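Local coordinates for glycosyl hydrolase family 2, TIM barrel domain protein (PDB 6ED2) that probably hydrolyses beta-D-glucuronides, as a gut bacterial beta-glucuronidase of glycosyl hydrolase family 2, at residues A[121-130]-A[140-149]; A[535-543]-A[593-603]. One frame throughout, in Å; residues are numbered along the deposited sequence.

Contact 1: A[121-130]-A[140-149]; sequences ARVFVNGVEV and FDATVTNIVR
Val125 and Val144 meet in the tightly packed part of this contact, where CG2 of Val125 lies 3.8 Å from CG1 of Val144 and the two side chains cross at about a right angle. With CG1 of Val125 anti to its own backbone N (chi1 166°), that branch is turned to CG2 of Ile147 and CG1 of Val148, which leaves CG2 for Val144. Val130 divides its methyls in a similar way: CG2 comes within 4.0 Å of Ala142 CB and also touches Val144, whereas CG1 slides past Ile147 CG1. Farther along, CG2 of Val123 reaches the Phe140 ring at its edge, in the ring plane and 4.0 Å from CE1. The same ring stacks on His133 and meets Phe114.

No backbone-to-backbone hydrogen bond crosses the contact, evidence that layers face each other here. Segment 121-130 is a beta hairpin closed by a type I' turn from Val125 to Val128, and strand 140-143 pairs instead with strand 109-114. These are facing layers of the beta-sandwich of the sugar-binding domain.

Toward solvent the contact becomes more exposed and more polar rather than less close. Partly exposed Ile147 lays CG2 3.7 Å from CG2 of Val128. Beyond it, Asn126 ND2 donates to Ile147 O at 3.2 Å (angle 148°), with the oxygen in the amide plane but the donor above the carbonyl plane. Asn126 is held further by Asn154 OD1, which accepts from ND2, and by Lys155 N, which donates to OD1. The exposed Arg149 stacks its guanidinium on that amide, planes 19° apart; OD1 of Asn126 and NH2 of Arg149 are 3.3 Å apart, yet the poor angle makes this stacking and no hydrogen bond.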
ATOM      1  N   ALA A 121     -10.974  20.515 -33.480  1.00 28.49           N
ATOM      2  CA  ALA A 121     -11.871  21.556 -32.993  1.00 30.76           C
ATOM      3  C   ALA A 121     -12.493  22.336 -34.147  1.00 30.41           C
ATOM      4  O   ALA A 121     -11.850  22.581 -35.174  1.00 34.88           O
ATOM      5  CB  ALA A 121     -11.127  22.516 -32.055  1.00 27.11           C
ATOM      6  N   ARG A 122     -13.752  22.714 -33.958  1.00 32.24           N
ATOM      7  CA  ARG A 122     -14.433  23.731 -34.752  1.00 34.78           C
ATOM      8  C   ARG A 122     -14.883  24.825 -33.794  1.00 34.91           C
ATOM      9  O   ARG A 122     -15.612  24.554 -32.833  1.00 31.87           O
ATOM     10  CB  ARG A 122     -15.627  23.144 -35.513  1.00 28.97           C
ATOM     11  CG  ARG A 122     -15.224  22.066 -36.520  1.00 33.15           C
ATOM     12  CD  ARG A 122     -16.414  21.372 -37.127  1.00 29.02           C
ATOM     13  NE  ARG A 122     -17.294  22.302 -37.831  1.00 28.62           N
ATOM     14  CZ  ARG A 122     -18.499  21.962 -38.277  1.00 36.89           C
ATOM     15  NH1 ARG A 122     -18.946  20.719 -38.087  1.00 29.77           N
ATOM     16  NH2 ARG A 122     -19.256  22.851 -38.908  1.00 34.31           N
ATOM     17  N   VAL A 123     -14.435  26.050 -34.042  1.00 33.89           N
ATOM     18  CA  VAL A 123     -14.665  27.167 -33.139  1.00 30.98           C
ATOM     19  C   VAL A 123     -15.724  28.086 -33.736  1.00 34.93           C
ATOM     20  O   VAL A 123     -15.634  28.478 -34.907  1.00 34.68           O
ATOM     21  CB  VAL A 123     -13.359  27.924 -32.858  1.00 31.01           C
ATOM     22  CG1 VAL A 123     -13.615  29.156 -31.988  1.00 25.65           C
ATOM     23  CG2 VAL A 123     -12.362  26.979 -32.205  1.00 30.79           C
ATOM     24  N   PHE A 124     -16.722  28.426 -32.927  1.00 30.17           N
ATOM     25  CA  PHE A 124     -17.770  29.366 -33.286  1.00 33.84           C
ATOM     26  C   PHE A 124     -17.739  30.540 -32.318  1.00 36.24           C
ATOM     27  O   PHE A 124     -17.559  30.358 -31.109  1.00 33.10           O
ATOM     28  CB  PHE A 124     -19.151  28.705 -33.247  1.00 30.68           C
ATOM     29  CG  PHE A 124     -19.254  27.469 -34.091  1.00 33.81           C
ATOM     30  CD1 PHE A 124     -19.845  27.520 -35.341  1.00 36.09           C
ATOM     31  CD2 PHE A 124     -18.764  26.247 -33.633  1.00 34.33           C
ATOM     32  CE1 PHE A 124     -19.943  26.377 -36.125  1.00 38.85           C
ATOM     33  CE2 PHE A 124     -18.851  25.105 -34.420  1.00 30.28           C
ATOM     34  CZ  PHE A 124     -19.442  25.177 -35.665  1.00 33.49           C
ATOM     35  N   VAL A 125     -17.898  31.745 -32.854  1.00 30.27           N
ATOM     36  CA  VAL A 125     -18.099  32.938 -32.052  1.00 31.30           C
ATOM     37  C   VAL A 125     -19.432  33.555 -32.471  1.00 36.70           C
ATOM     38  O   VAL A 125     -19.663  33.804 -33.661  1.00 35.42           O
ATOM     39  CB  VAL A 125     -16.931  33.920 -32.194  1.00 28.16           C
ATOM     40  CG1 VAL A 125     -17.292  35.289 -31.631  1.00 29.66           C
ATOM     41  CG2 VAL A 125     -15.724  33.358 -31.469  1.00 27.71           C
ATOM     42  N   ASN A 126     -20.324  33.753 -31.499  1.00 31.45           N
ATOM     43  CA  ASN A 126     -21.685  34.221 -31.768  1.00 33.67           C
ATOM     44  C   ASN A 126     -22.338  33.405 -32.874  1.00 37.22           C
ATOM     45  O   ASN A 126     -22.978  33.945 -33.774  1.00 39.63           O
ATOM     46  CB  ASN A 126     -21.698  35.710 -32.116  1.00 33.57           C
ATOM     47  CG  ASN A 126     -21.091  36.559 -31.016  1.00 38.02           C
ATOM     48  OD1 ASN A 126     -21.272  36.267 -29.824  1.00 33.94           O
ATOM     49  ND2 ASN A 126     -20.337  37.590 -31.401  1.00 31.81           N
ATOM     50  N   GLY A 127     -22.154  32.091 -32.821  1.00 35.29           N
ATOM     51  CA  GLY A 127     -22.801  31.208 -33.759  1.00 31.08           C
ATOM     52  C   GLY A 127     -22.135  31.060 -35.114  1.00 37.10           C
ATOM     53  O   GLY A 127     -22.595  30.235 -35.907  1.00 37.56           O
ATOM     54  N   VAL A 128     -21.072  31.806 -35.426  1.00 33.43           N
ATOM     55  CA  VAL A 128     -20.446  31.712 -36.739  1.00 33.72           C
ATOM     56  C   VAL A 128     -19.083  31.032 -36.614  1.00 37.88           C
ATOM     57  O   VAL A 128     -18.273  31.380 -35.740  1.00 33.56           O
ATOM     58  CB  VAL A 128     -20.357  33.085 -37.445  1.00 39.64           C
ATOM     59  CG1 VAL A 128     -21.275  34.121 -36.800  1.00 37.18           C
ATOM     60  CG2 VAL A 128     -18.945  33.594 -37.559  1.00 39.16           C
ATOM     61  N   GLU A 129     -18.845  30.047 -37.494  1.00 36.51           N
ATOM     62  CA  GLU A 129     -17.611  29.264 -37.491  1.00 34.04           C
ATOM     63  C   GLU A 129     -16.437  30.118 -37.939  1.00 31.81           C
ATOM     64  O   GLU A 129     -16.501  30.769 -38.983  1.00 36.18           O
ATOM     65  CB  GLU A 129     -17.762  28.043 -38.403  1.00 35.88           C
ATOM     66  CG  GLU A 129     -16.674  26.976 -38.220  1.00 35.02           C
ATOM     67  CD  GLU A 129     -17.091  25.598 -38.746  1.00 37.55           C
ATOM     68  OE1 GLU A 129     -18.247  25.444 -39.201  1.00 36.30           O
ATOM     69  OE2 GLU A 129     -16.264  24.663 -38.691  1.00 39.14           O
ATOM     70  N   VAL A 130     -15.356  30.111 -37.153  1.00 29.67           N
ATOM     71  CA  VAL A 130     -14.238  31.028 -37.365  1.00 26.91           C
ATOM     72  C   VAL A 130     -12.895  30.303 -37.399  1.00 32.57           C
ATOM     73  O   VAL A 130     -11.861  30.922 -37.690  1.00 32.84           O
ATOM     74  CB  VAL A 130     -14.196  32.124 -36.274  1.00 33.39           C
ATOM     75  CG1 VAL A 130     -15.323  33.128 -36.459  1.00 32.29           C
ATOM     76  CG2 VAL A 130     -14.219  31.501 -34.885  1.00 27.04           C
ATOM     77  N   PHE A 140      -3.432  26.952 -32.095  1.00 24.73           N
ATOM     78  CA  PHE A 140      -4.027  27.590 -33.253  1.00 26.43           C
ATOM     79  C   PHE A 140      -4.810  28.825 -32.820  1.00 33.87           C
ATOM     80  O   PHE A 140      -5.250  28.939 -31.670  1.00 29.72           O
ATOM     81  CB  PHE A 140      -4.919  26.617 -34.014  1.00 28.36           C
ATOM     82  CG  PHE A 140      -6.107  26.151 -33.241  1.00 30.32           C
ATOM     83  CD1 PHE A 140      -7.351  26.725 -33.453  1.00 30.96           C
ATOM     84  CD2 PHE A 140      -5.989  25.123 -32.308  1.00 28.96           C
ATOM     85  CE1 PHE A 140      -8.472  26.277 -32.750  1.00 27.84           C
ATOM     86  CE2 PHE A 140      -7.087  24.673 -31.606  1.00 28.64           C
ATOM     87  CZ  PHE A 140      -8.336  25.251 -31.826  1.00 30.36           C
ATOM     88  N   ASP A 141      -4.989  29.744 -33.769  1.00 29.49           N
ATOM     89  CA  ASP A 141      -5.657  31.019 -33.548  1.00 28.39           C
ATOM     90  C   ASP A 141      -6.957  31.111 -34.343  1.00 31.85           C
ATOM     91  O   ASP A 141      -7.126  30.464 -35.384  1.00 34.79           O
ATOM     92  CB  ASP A 141      -4.743  32.184 -33.943  1.00 31.79           C
ATOM     93  CG  ASP A 141      -3.555  32.358 -32.998  1.00 39.03           C
ATOM     94  OD1 ASP A 141      -3.699  32.102 -31.776  1.00 38.26           O
ATOM     95  OD2 ASP A 141      -2.465  32.760 -33.478  1.00 38.96           O
ATOM     96  N   ALA A 142      -7.879  31.933 -33.845  1.00 29.01           N
ATOM     97  CA  ALA A 142      -9.112  32.266 -34.550  1.00 31.43           C
ATOM     98  C   ALA A 142      -9.274  33.777 -34.547  1.00 35.35           C
ATOM     99  O   ALA A 142      -9.380  34.388 -33.475  1.00 35.88           O
ATOM    100  CB  ALA A 142     -10.328  31.603 -33.904  1.00 31.29           C
ATOM    101  N   THR A 143      -9.286  34.377 -35.738  1.00 29.17           N
ATOM    102  CA  THR A 143      -9.451  35.819 -35.863  1.00 29.22           C
ATOM    103  C   THR A 143     -10.932  36.155 -35.829  1.00 35.65           C
ATOM    104  O   THR A 143     -11.716  35.590 -36.597  1.00 31.88           O
ATOM    105  CB  THR A 143      -8.810  36.329 -37.151  1.00 32.65           C
ATOM    106  OG1 THR A 143      -7.386  36.374 -36.986  1.00 33.36           O
ATOM    107  CG2 THR A 143      -9.303  37.738 -37.488  1.00 26.36           C
ATOM    108  N   VAL A 144     -11.333  37.043 -34.911  1.00 31.25           N
ATOM    109  CA  VAL A 144     -12.770  37.274 -34.748  1.00 31.20           C
ATOM    110  C   VAL A 144     -13.069  38.769 -34.811  1.00 31.92           C
ATOM    111  O   VAL A 144     -14.120  39.228 -34.343  1.00 34.74           O
ATOM    112  CB  VAL A 144     -13.282  36.645 -33.439  1.00 30.25           C
ATOM    113  CG1 VAL A 144     -13.032  35.144 -33.444  1.00 29.74           C
ATOM    114  CG2 VAL A 144     -12.623  37.288 -32.247  1.00 24.29           C
ATOM    115  N   THR A 145     -12.151  39.519 -35.429  1.00 31.88           N
ATOM    116  CA  THR A 145     -12.240  40.974 -35.500  1.00 31.44           C
ATOM    117  C   THR A 145     -13.596  41.457 -35.997  1.00 34.52           C
ATOM    118  O   THR A 145     -14.182  42.383 -35.425  1.00 34.14           O
ATOM    119  CB  THR A 145     -11.138  41.501 -36.405  1.00 31.06           C
ATOM    120  OG1 THR A 145      -9.881  41.082 -35.876  1.00 31.80           O
ATOM    121  CG2 THR A 145     -11.193  43.028 -36.495  1.00 29.99           C
ATOM    122  N   ASN A 146     -14.106  40.859 -37.069  1.00 29.55           N
ATOM    123  CA  ASN A 146     -15.353  41.317 -37.666  1.00 37.88           C
ATOM    124  C   ASN A 146     -16.551  40.507 -37.231  1.00 36.44           C
ATOM    125  O   ASN A 146     -17.622  40.671 -37.811  1.00 37.74           O
ATOM    126  CB  ASN A 146     -15.261  41.296 -39.190  1.00 32.59           C
ATOM    127  CG  ASN A 146     -14.141  42.161 -39.700  1.00 39.78           C
ATOM    128  OD1 ASN A 146     -13.328  41.720 -40.506  1.00 54.12           O
ATOM    129  ND2 ASN A 146     -14.069  43.395 -39.204  1.00 38.62           N
ATOM    130  N   ILE A 147     -16.398  39.634 -36.235  1.00 32.89           N
ATOM    131  CA  ILE A 147     -17.506  38.833 -35.747  1.00 34.65           C
ATOM    132  C   ILE A 147     -17.982  39.274 -34.362  1.00 32.53           C
ATOM    133  O   ILE A 147     -19.155  39.068 -34.029  1.00 34.56           O
ATOM    134  CB  ILE A 147     -17.114  37.338 -35.740  1.00 36.49           C
ATOM    135  CG1 ILE A 147     -16.554  36.933 -37.105  1.00 39.83           C
ATOM    136  CG2 ILE A 147     -18.296  36.474 -35.396  1.00 37.66           C
ATOM    137  CD1 ILE A 147     -17.570  37.064 -38.230  1.00 42.29           C
ATOM    138  N   VAL A 148     -17.117  39.863 -33.552  1.00 29.68           N
ATOM    139  CA  VAL A 148     -17.464  40.198 -32.176  1.00 37.07           C
ATOM    140  C   VAL A 148     -18.303  41.468 -32.138  1.00 37.85           C
ATOM    141  O   VAL A 148     -18.217  42.331 -33.021  1.00 37.55           O
ATOM    142  CB  VAL A 148     -16.195  40.355 -31.317  1.00 33.41           C
ATOM    143  CG1 VAL A 148     -15.527  39.002 -31.105  1.00 28.47           C
ATOM    144  CG2 VAL A 148     -15.242  41.350 -31.968  1.00 28.57           C
ATOM    145  N   ARG A 149     -19.123  41.584 -31.097  1.00 37.36           N
ATOM    146  CA  ARG A 149     -19.761  42.847 -30.754  1.00 34.10           C
ATOM    147  C   ARG A 149     -18.886  43.559 -29.730  1.00 34.56           C
ATOM    148  O   ARG A 149     -18.468  42.951 -28.738  1.00 34.29           O
ATOM    149  CB  ARG A 149     -21.167  42.625 -30.192  1.00 39.24           C
ATOM    150  CG  ARG A 149     -22.031  41.652 -30.970  1.00 41.76           C
ATOM    151  CD  ARG A 149     -22.800  40.760 -30.001  1.00 50.14           C
ATOM    152  NE  ARG A 149     -23.596  39.731 -30.674  1.00 56.36           N
ATOM    153  CZ  ARG A 149     -23.994  38.600 -30.089  1.00 61.43           C
ATOM    154  NH1 ARG A 149     -24.723  37.712 -30.772  1.00 53.35           N
ATOM    155  NH2 ARG A 149     -23.656  38.353 -28.818  1.00 50.20           N
TER

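Contact 2: A[535-543]-A[593-603]; sequences EYGTDNLSG and RVDGNKKGIFT. With FMT (formic acid), chain G.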
ATOM      1  N   GLU A 535      13.737   4.720 -24.009  1.00 29.82           N
ATOM      2  CA  GLU A 535      12.880   4.004 -23.070  1.00 28.02           C
ATOM      3  C   GLU A 535      13.599   2.764 -22.574  1.00 30.85           C
ATOM      4  O   GLU A 535      14.369   2.134 -23.308  1.00 28.43           O
ATOM      5  CB  GLU A 535      11.537   3.575 -23.676  1.00 29.32           C
ATOM      6  CG  GLU A 535      10.667   4.738 -24.057  1.00 30.72           C
ATOM      7  CD  GLU A 535       9.284   4.336 -24.426  1.00 33.58           C
ATOM      8  OE1 GLU A 535       8.867   3.219 -24.032  1.00 33.55           O
ATOM      9  OE2 GLU A 535       8.614   5.153 -25.099  1.00 36.26           O
ATOM     10  N   TYR A 536      13.301   2.417 -21.324  1.00 24.99           N
ATOM     11  CA  TYR A 536      13.686   1.207 -20.613  1.00 26.74           C
ATOM     12  C   TYR A 536      13.172   1.352 -19.182  1.00 32.57           C
ATOM     13  O   TYR A 536      12.935   2.469 -18.702  1.00 24.28           O
ATOM     14  CB  TYR A 536      15.198   0.970 -20.644  1.00 28.17           C
ATOM     15  CG  TYR A 536      16.064   1.972 -19.893  1.00 26.85           C
ATOM     16  CD1 TYR A 536      16.656   1.623 -18.679  1.00 26.88           C
ATOM     17  CD2 TYR A 536      16.315   3.239 -20.401  1.00 22.11           C
ATOM     18  CE1 TYR A 536      17.462   2.507 -17.990  1.00 24.97           C
ATOM     19  CE2 TYR A 536      17.141   4.135 -19.726  1.00 20.63           C
ATOM     20  CZ  TYR A 536      17.712   3.762 -18.519  1.00 27.91           C
ATOM     21  OH  TYR A 536      18.533   4.636 -17.824  1.00 28.12           O
ATOM     22  N   GLY A 537      12.946   0.211 -18.531  1.00 27.20           N
ATOM     23  CA  GLY A 537      12.394   0.209 -17.191  1.00 29.60           C
ATOM     24  C   GLY A 537      11.457  -0.954 -16.916  1.00 34.56           C
ATOM     25  O   GLY A 537      11.186  -1.777 -17.799  1.00 28.25           O
ATOM     26  N   THR A 538      10.959  -1.047 -15.684  1.00 27.84           N
ATOM     27  CA  THR A 538      10.041  -2.109 -15.310  1.00 26.31           C
ATOM     28  C   THR A 538       8.927  -1.499 -14.481  1.00 31.67           C
ATOM     29  O   THR A 538       9.135  -0.525 -13.752  1.00 27.31           O
ATOM     30  CB  THR A 538      10.706  -3.245 -14.491  1.00 29.57           C
ATOM     31  OG1 THR A 538      11.005  -2.792 -13.160  1.00 26.95           O
ATOM     32  CG2 THR A 538      11.965  -3.759 -15.157  1.00 29.71           C
ATOM     33  N   ASP A 539       7.743  -2.084 -14.598  1.00 28.94           N
ATOM     34  CA  ASP A 539       6.666  -1.702 -13.713  1.00 28.33           C
ATOM     35  C   ASP A 539       7.038  -2.145 -12.305  1.00 31.52           C
ATOM     36  O   ASP A 539       7.498  -3.274 -12.098  1.00 29.72           O
ATOM     37  CB  ASP A 539       5.352  -2.346 -14.156  1.00 28.41           C
ATOM     38  CG  ASP A 539       4.805  -1.747 -15.434  1.00 29.67           C
ATOM     39  OD1 ASP A 539       3.919  -0.868 -15.371  1.00 32.40           O
ATOM     40  OD2 ASP A 539       5.249  -2.167 -16.517  1.00 34.51           O
ATOM     41  N   ASN A 540       6.874  -1.251 -11.340  1.00 27.03           N
ATOM     42  CA  ASN A 540       7.078  -1.640  -9.952  1.00 33.17           C
ATOM     43  C   ASN A 540       6.252  -0.708  -9.080  1.00 32.43           C
ATOM     44  O   ASN A 540       6.252   0.508  -9.301  1.00 32.93           O
ATOM     45  CB  ASN A 540       8.573  -1.615  -9.579  1.00 32.91           C
ATOM     46  CG  ASN A 540       9.183  -0.216  -9.644  1.00 33.82           C
ATOM     47  OD1 ASN A 540       9.398   0.426  -8.609  1.00 32.99           O
ATOM     48  ND2 ASN A 540       9.475   0.254 -10.853  1.00 29.00           N
ATOM     49  N   LEU A 541       5.511  -1.288  -8.137  1.00 30.90           N
ATOM     50  CA  LEU A 541       4.687  -0.514  -7.217  1.00 32.23           C
ATOM     51  C   LEU A 541       5.509   0.003  -6.051  1.00 34.62           C
ATOM     52  O   LEU A 541       6.341  -0.719  -5.490  1.00 33.44           O
ATOM     53  CB  LEU A 541       3.543  -1.365  -6.667  1.00 35.54           C
ATOM     54  CG  LEU A 541       2.650  -2.004  -7.723  1.00 36.83           C
ATOM     55  CD1 LEU A 541       1.705  -2.985  -7.054  1.00 36.00           C
ATOM     56  CD2 LEU A 541       1.896  -0.918  -8.464  1.00 32.98           C
ATOM     57  N   SER A 542       5.260   1.256  -5.682  1.00 34.99           N
ATOM     58  CA  SER A 542       5.804   1.811  -4.449  1.00 41.35           C
ATOM     59  C   SER A 542       5.505   0.866  -3.286  1.00 37.71           C
ATOM     60  O   SER A 542       4.351   0.474  -3.070  1.00 38.83           O
ATOM     61  CB  SER A 542       5.188   3.199  -4.212  1.00 41.83           C
ATOM     62  OG  SER A 542       6.079   4.062  -3.525  1.00 51.25           O
ATOM     63  N   GLY A 543       6.554   0.438  -2.587  1.00 35.43           N
ATOM     64  CA  GLY A 543       6.405  -0.398  -1.415  1.00 28.26           C
ATOM     65  C   GLY A 543       6.443  -1.891  -1.650  1.00 38.36           C
ATOM     66  O   GLY A 543       6.440  -2.658  -0.669  1.00 40.50           O
ATOM     67  N   ARG A 593      -1.912  -3.563 -16.926  1.00 34.65           N
ATOM     68  CA  ARG A 593      -1.776  -2.186 -16.460  1.00 34.69           C
ATOM     69  C   ARG A 593      -2.473  -2.067 -15.103  1.00 34.66           C
ATOM     70  O   ARG A 593      -3.707  -2.043 -15.015  1.00 31.31           O
ATOM     71  CB  ARG A 593      -2.341  -1.223 -17.502  1.00 31.09           C
ATOM     72  CG  ARG A 593      -1.454  -1.104 -18.751  1.00 31.71           C
ATOM     73  CD  ARG A 593      -0.133  -0.393 -18.409  1.00 40.87           C
ATOM     74  NE  ARG A 593       0.820  -0.356 -19.526  1.00 43.26           N
ATOM     75  CZ  ARG A 593       1.860  -1.180 -19.637  1.00 43.85           C
ATOM     76  NH1 ARG A 593       2.068  -2.110 -18.699  1.00 40.18           N
ATOM     77  NH2 ARG A 593       2.691  -1.083 -20.676  1.00 38.01           N
ATOM     78  N   VAL A 594      -1.673  -2.000 -14.042  1.00 31.42           N
ATOM     79  CA  VAL A 594      -2.194  -1.899 -12.685  1.00 30.28           C
ATOM     80  C   VAL A 594      -2.535  -0.440 -12.409  1.00 31.92           C
ATOM     81  O   VAL A 594      -1.712   0.310 -11.864  1.00 27.07           O
ATOM     82  CB  VAL A 594      -1.175  -2.461 -11.678  1.00 32.99           C
ATOM     83  CG1 VAL A 594      -1.705  -2.359 -10.252  1.00 31.67           C
ATOM     84  CG2 VAL A 594      -0.846  -3.923 -12.026  1.00 27.09           C
ATOM     85  N   ASP A 595      -3.745  -0.029 -12.801  1.00 33.85           N
ATOM     86  CA  ASP A 595      -4.164   1.378 -12.794  1.00 35.31           C
ATOM     87  C   ASP A 595      -3.124   2.253 -13.508  1.00 35.53           C
ATOM     88  O   ASP A 595      -2.421   3.070 -12.909  1.00 35.47           O
ATOM     89  CB  ASP A 595      -4.409   1.874 -11.363  1.00 31.39           C
ATOM     90  CG  ASP A 595      -5.030   3.279 -11.322  1.00 40.51           C
ATOM     91  OD1 ASP A 595      -5.511   3.762 -12.384  1.00 39.34           O
ATOM     92  OD2 ASP A 595      -5.038   3.897 -10.228  1.00 43.31           O
ATOM     93  N   GLY A 596      -3.030   2.043 -14.808  1.00 32.80           N
ATOM     94  CA  GLY A 596      -2.071   2.784 -15.595  1.00 32.93           C
ATOM     95  C   GLY A 596      -0.701   2.133 -15.576  1.00 35.75           C
ATOM     96  O   GLY A 596      -0.513   0.975 -15.177  1.00 33.51           O
ATOM     97  N   ASN A 597       0.276   2.916 -16.018  1.00 31.51           N
ATOM     98  CA  ASN A 597       1.640   2.452 -16.215  1.00 29.61           C
ATOM     99  C   ASN A 597       2.427   2.723 -14.945  1.00 28.53           C
ATOM    100  O   ASN A 597       2.362   3.830 -14.409  1.00 27.88           O
ATOM    101  CB  ASN A 597       2.266   3.182 -17.408  1.00 29.05           C
ATOM    102  CG  ASN A 597       3.646   2.643 -17.790  1.00 31.11           C
ATOM    103  OD1 ASN A 597       4.581   2.656 -16.984  1.00 33.62           O
ATOM    104  ND2 ASN A 597       3.785   2.203 -19.037  1.00 29.42           N
ATOM    105  N   LYS A 598       3.175   1.724 -14.474  1.00 26.10           N
ATOM    106  CA  LYS A 598       3.849   1.813 -13.182  1.00 27.60           C
ATOM    107  C   LYS A 598       5.369   1.762 -13.323  1.00 28.24           C
ATOM    108  O   LYS A 598       6.074   1.314 -12.415  1.00 24.56           O
ATOM    109  CB  LYS A 598       3.348   0.717 -12.244  1.00 25.87           C
ATOM    110  CG  LYS A 598       1.925   0.980 -11.740  1.00 29.72           C
ATOM    111  CD  LYS A 598       1.880   2.290 -10.948  1.00 30.90           C
ATOM    112  CE  LYS A 598       0.622   2.421 -10.083  1.00 27.91           C
ATOM    113  NZ  LYS A 598      -0.603   2.731 -10.871  1.00 28.35           N
ATOM    114  N   LYS A 599       5.891   2.226 -14.452  1.00 24.27           N
ATOM    115  CA  LYS A 599       7.328   2.340 -14.636  1.00 28.78           C
ATOM    116  C   LYS A 599       7.869   3.686 -14.145  1.00 28.78           C
ATOM    117  O   LYS A 599       9.043   3.995 -14.377  1.00 24.81           O
ATOM    118  CB  LYS A 599       7.682   2.107 -16.111  1.00 30.50           C
ATOM    119  CG  LYS A 599       7.228   0.731 -16.657  1.00 26.39           C
ATOM    120  CD  LYS A 599       8.059   0.323 -17.893  1.00 29.96           C
ATOM    121  CE  LYS A 599       7.692  -1.073 -18.441  1.00 31.84           C
ATOM    122  NZ  LYS A 599       6.280  -1.229 -18.923  1.00 28.09           N
ATOM    123  N   GLY A 600       7.045   4.477 -13.458  1.00 26.10           N
ATOM    124  CA  GLY A 600       7.509   5.769 -12.985  1.00 26.35           C
ATOM    125  C   GLY A 600       8.737   5.635 -12.097  1.00 27.01           C
ATOM    126  O   GLY A 600       8.861   4.698 -11.305  1.00 25.01           O
ATOM    127  N   ILE A 601       9.672   6.568 -12.266  1.00 25.48           N
ATOM    128  CA  ILE A 601      10.727   6.734 -11.275  1.00 24.80           C
ATOM    129  C   ILE A 601      10.169   7.451 -10.039  1.00 29.08           C
ATOM    130  O   ILE A 601      10.638   7.223  -8.908  1.00 26.58           O
ATOM    131  CB  ILE A 601      11.910   7.488 -11.908  1.00 28.09           C
ATOM    132  CG1 ILE A 601      12.464   6.698 -13.106  1.00 29.27           C
ATOM    133  CG2 ILE A 601      13.024   7.737 -10.881  1.00 20.35           C
ATOM    134  CD1 ILE A 601      12.759   5.210 -12.786  1.00 22.36           C
ATOM    135  N   PHE A 602       9.167   8.311 -10.234  1.00 26.14           N
ATOM    136  CA  PHE A 602       8.367   8.902  -9.173  1.00 25.47           C
ATOM    137  C   PHE A 602       6.937   8.403  -9.294  1.00 28.79           C
ATOM    138  O   PHE A 602       6.505   7.970 -10.371  1.00 24.21           O
ATOM    139  CB  PHE A 602       8.400  10.431  -9.240  1.00 21.79           C
ATOM    140  CG  PHE A 602       9.792  10.996  -9.186  1.00 26.06           C
ATOM    141  CD1 PHE A 602      10.361  11.352  -7.965  1.00 26.60           C
ATOM    142  CD2 PHE A 602      10.537  11.146 -10.346  1.00 24.70           C
ATOM    143  CE1 PHE A 602      11.636  11.852  -7.896  1.00 25.77           C
ATOM    144  CE2 PHE A 602      11.829  11.647 -10.297  1.00 27.58           C
ATOM    145  CZ  PHE A 602      12.387  11.997  -9.069  1.00 27.78           C
ATOM    146  N   THR A 603       6.209   8.451  -8.170  1.00 22.49           N
ATOM    147  CA  THR A 603       4.781   8.174  -8.220  1.00 21.48           C
ATOM    148  C   THR A 603       4.066   9.285  -8.995  1.00 22.78           C
ATOM    149  O   THR A 603       4.615  10.357  -9.251  1.00 20.56           O
ATOM    150  CB  THR A 603       4.188   8.093  -6.811  1.00 26.10           C
ATOM    151  OG1 THR A 603       4.269   9.392  -6.208  1.00 23.11           O
ATOM    152  CG2 THR A 603       4.929   7.070  -5.936  1.00 22.19           C
TER
HETATM  153  C   FMT G 706       6.069   0.529 -21.647  1.00 41.77           C
HETATM  154  O1  FMT G 706       6.103   1.073 -20.544  1.00 37.47           O
HETATM  155  O2  FMT G 706       5.015   0.258 -22.226  1.00 56.23           O
HETATM  156  O   HOH W   1       1.123  -1.088 -14.644  1.00 32.55           O
HETATM  157  O   HOH W   2       4.315  -4.037 -18.272  1.00 32.91           O
HETATM  158  O   HOH W   3      10.891   2.907 -10.508  1.00 27.93           O
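Asp539 and Lys599 bring the two irregular chains closest, their CA atoms 4.2 Å apart, and a single backbone hydrogen bond, Asn540 N to Lys598 O at 2.9 Å, joins them. The Asp539 carboxylate is held at both oxygens. Lys598 N donates to Asp539 OD1 on its anti side and Lys599 NZ makes a salt bridge to Asp539 OD2 on the syn side, each at 2.8 Å and tilted nearly 30° out of the carboxylate plane. A bend at chi4 (62°) turns NZ of the otherwise extended Lys599 to this oxygen. Each oxygen accepts from a water, one linking OD1 to Val594 N and Gly596 O, the other OD2 to Arg593 NH1. Arg593 adds a long charge pairing, OD2 lying well out of its guanidinium plane; its stronger partner is Asp189.

Both segments follow neighbouring parallel strands of the TIM barrel, 531-535 and 574-580. Asn597 and Lys599 probably correspond to the Asn-x-Lys pair that recognises the sugar carboxylate in related beta-glucuronidases. Consistently, a formate, probably from the crystallisation liquor, has its O1 held by Lys599 NZ at 2.8 Å and Asn597 ND2 at 3.0 Å. Were Asp539 an alanine, the Lys598 amide would probably lose its acceptor and the Lys599 ammonium its charge partner, leaving that end less firmly placed beside Tyr501 OH. Leu541 CD2 lies 3.8 Å from Lys598 CG, and Leu541 packs on Leu541 of a second subunit.

How the contacts relate
Contact 1 closes before contact 2 opens along the chain, and the two lie on opposite sides of its centre, their own centres 43 Å apart and their nearest atoms about 26 Å apart. They share no sheet: contact 1 joins layers of the sugar-binding domain, contact 2 the loops that follow two strands of the TIM barrel. Thr239 and Glu241, which bind magnesium, come between them in sequence and belong to neither. Arg593 of contact 2 does reach into the sugar-binding part of the chain, where its salt-bridge partner lies, but not to contact 1 itself. Contact 2 also reaches two other subunits, whereas no other chain of the assembly touches contact 1.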